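Local atomic coordinates of uncharacterized protein Atu2773 (Agrobacterium tumefaciens, PDB entry 2QV5), a protein that is of unknown function but belongs to the divergent polysaccharide deacetylase family, and so may be related to carbohydrate-modifying enzymes. Residues Q73-R77 with E78-I82. Sequence-based numbering, arbitrary orientation. Where two conformers were deposited one is given.
Sequences QDARR and EGHEI
A Schellman motif closes helix 68-78 where Ala75 and Arg76 meet Gly79 and His80, just before strand 82-88. Its diagnostic bond runs from His80 N back to Ala75 O over 3.1 Å. The inner bond, Gly79 N to Arg76 O, is weak, with an N-H...O angle of only 127°, and the same N-H reaches Ala75 O equally weakly. Gly79 is the C-prime residue, and its positive phi, 105°, is a conformation that glycine adopts readily. One residue earlier the i to i+4 helical pattern is still regular: Glu78 N donates to Asp74 O at 3.2 Å. A water gives a 2.9 Å bond to Glu78 OE2 and a weak one to Asp74 O, linking side chain and backbone.

The outgoing chain is held by Arg76 as well. Bends at chi2 and chi3 fold its chain round so that NH1 donates to His80 O at 2.9 Å, from near the guanidinium edge but with the oxygen 22° out of its plane; NH1 also makes a weak bond to Tyr20 O. Ile82 CD1 lies 3.6 Å from Arg76 CD and the same distance from Ala75 CB, and Phe61 of strand 58-62 touches both Ala75 and Ile82. The His80 ring turns an edge to the helix end, with CD2 3.3 Å from Ala75 O, while its ND1 is hydrogen-bonded to Val57 O. Glu81, in the loop itself, has its carboxylate bonded to Thr127 OG1 and to the backbone nitrogens of Ser245 and Arg22. Strands 58-62 and 82-88 are parallel neighbours joined through helix 68-78, so this is a Schellman-capped helix end leading through a short loop into the second strand of a beta-alpha-beta crossover.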
loop_
_atom_site.group_PDB
_atom_site.type_symbol
_atom_site.label_atom_id
_atom_site.label_comp_id
_atom_site.label_asym_id
_atom_site.label_seq_id
_atom_site.Cartn_x
_atom_site.Cartn_y
_atom_site.Cartn_z
ATOM N N GLN A 73 -10.704 -10.887 -6.077
ATOM C CA GLN A 73 -10.797 -12.351 -6.096
ATOM C C GLN A 73 -9.652 -13.011 -6.866
ATOM O O GLN A 73 -9.143 -14.031 -6.420
ATOM C CB GLN A 73 -12.150 -12.804 -6.673
ATOM C CG GLN A 73 -13.361 -12.439 -5.810
ATOM C CD GLN A 73 -14.698 -12.618 -6.538
ATOM O OE1 GLN A 73 -14.801 -13.361 -7.519
ATOM N NE2 GLN A 73 -15.726 -11.935 -6.051
ATOM N N ASP A 74 -9.257 -12.428 -8.004
ATOM C CA ASP A 74 -8.112 -12.898 -8.782
ATOM C C ASP A 74 -6.815 -12.795 -7.979
ATOM O O ASP A 74 -6.040 -13.749 -7.922
ATOM C CB ASP A 74 -7.954 -12.102 -10.094
ATOM C CG ASP A 74 -9.038 -12.417 -11.127
ATOM O OD1 ASP A 74 -10.035 -13.104 -10.808
ATOM O OD2 ASP A 74 -8.887 -11.959 -12.281
ATOM N N ALA A 75 -6.598 -11.655 -7.335
ATOM C CA ALA A 75 -5.365 -11.450 -6.551
ATOM C C ALA A 75 -5.250 -12.423 -5.378
ATOM O O ALA A 75 -4.207 -13.060 -5.201
ATOM C CB ALA A 75 -5.275 -10.018 -6.072
ATOM N N ARG A 76 -6.340 -12.573 -4.619
ATOM C CA ARG A 76 -6.365 -13.459 -3.454
ATOM C C ARG A 76 -6.311 -14.937 -3.837
ATOM O O ARG A 76 -5.763 -15.749 -3.096
ATOM C CB ARG A 76 -7.578 -13.178 -2.568
ATOM C CG ARG A 76 -7.552 -11.802 -1.901
ATOM C CD ARG A 76 -6.389 -11.702 -0.934
ATOM N NE ARG A 76 -6.569 -12.553 0.239
ATOM C CZ ARG A 76 -5.620 -12.793 1.137
ATOM N NH1 ARG A 76 -4.413 -12.256 0.994
ATOM N NH2 ARG A 76 -5.879 -13.575 2.176
ATOM N N ARG A 77 -6.863 -15.274 -5.001
ATOM C CA ARG A 77 -6.765 -16.633 -5.534
ATOM C C ARG A 77 -5.310 -17.012 -5.756
ATOM O O ARG A 77 -4.892 -18.105 -5.382
ATOM C CB ARG A 77 -7.550 -16.785 -6.839
ATOM C CG ARG A 77 -7.334 -18.114 -7.504
ATOM C CD ARG A 77 -8.325 -18.448 -8.610
ATOM N NE ARG A 77 -7.761 -19.544 -9.398
ATOM C CZ ARG A 77 -7.746 -20.821 -9.019
ATOM N NH1 ARG A 77 -7.169 -21.721 -9.795
ATOM N NH2 ARG A 77 -8.306 -21.206 -7.871
ATOM N N GLU A 78 -4.550 -16.091 -6.350
ATOM C CA GLU A 78 -3.118 -16.279 -6.576
ATOM C C GLU A 78 -2.286 -16.219 -5.280
ATOM O O GLU A 78 -1.160 -16.701 -5.252
ATOM C CB GLU A 78 -2.580 -15.266 -7.612
ATOM C CG GLU A 78 -3.267 -15.290 -8.989
ATOM C CD GLU A 78 -3.268 -16.660 -9.666
ATOM O OE1 GLU A 78 -2.251 -17.389 -9.583
ATOM O OE2 GLU A 78 -4.291 -17.007 -10.299
ATOM N N GLY A 79 -2.834 -15.623 -4.221
ATOM C CA GLY A 79 -2.153 -15.582 -2.916
ATOM C C GLY A 79 -1.537 -14.240 -2.524
ATOM O O GLY A 79 -0.848 -14.144 -1.502
ATOM N N HIS A 80 -1.761 -13.207 -3.330
ATOM C CA HIS A 80 -1.234 -11.871 -3.005
ATOM C C HIS A 80 -1.809 -11.317 -1.700
ATOM O O HIS A 80 -3.001 -11.503 -1.421
ATOM C CB HIS A 80 -1.563 -10.848 -4.092
ATOM C CG HIS A 80 -0.974 -11.154 -5.428
ATOM N ND1 HIS A 80 0.285 -10.732 -5.808
ATOM C CD2 HIS A 80 -1.491 -11.810 -6.493
ATOM C CE1 HIS A 80 0.517 -11.118 -7.052
ATOM N NE2 HIS A 80 -0.540 -11.781 -7.487
ATOM N N GLU A 81 -0.960 -10.639 -0.922
ATOM C CA GLU A 81 -1.434 -9.691 0.094
ATOM C C GLU A 81 -1.926 -8.431 -0.614
ATOM O O GLU A 81 -1.357 -8.002 -1.617
ATOM C CB GLU A 81 -0.324 -9.317 1.070
ATOM C CG GLU A 81 -0.837 -8.794 2.400
ATOM C CD GLU A 81 0.272 -8.528 3.393
ATOM O OE1 GLU A 81 0.927 -9.511 3.820
ATOM O OE2 GLU A 81 0.467 -7.338 3.754
ATOM N N ILE A 82 -2.996 -7.837 -0.098
ATOM C CA ILE A 82 -3.654 -6.686 -0.727
ATOM C C ILE A 82 -3.665 -5.480 0.222
ATOM O O ILE A 82 -3.887 -5.665 1.415
ATOM C CB ILE A 82 -5.114 -7.080 -1.148
ATOM C CG1 ILE A 82 -5.150 -7.662 -2.563
ATOM C CG2 ILE A 82 -6.073 -5.893 -1.144
ATOM C CD1 ILE A 82 -4.650 -9.052 -2.711
HETATM O O HOH W 1 -6.726 -15.499 -10.669
#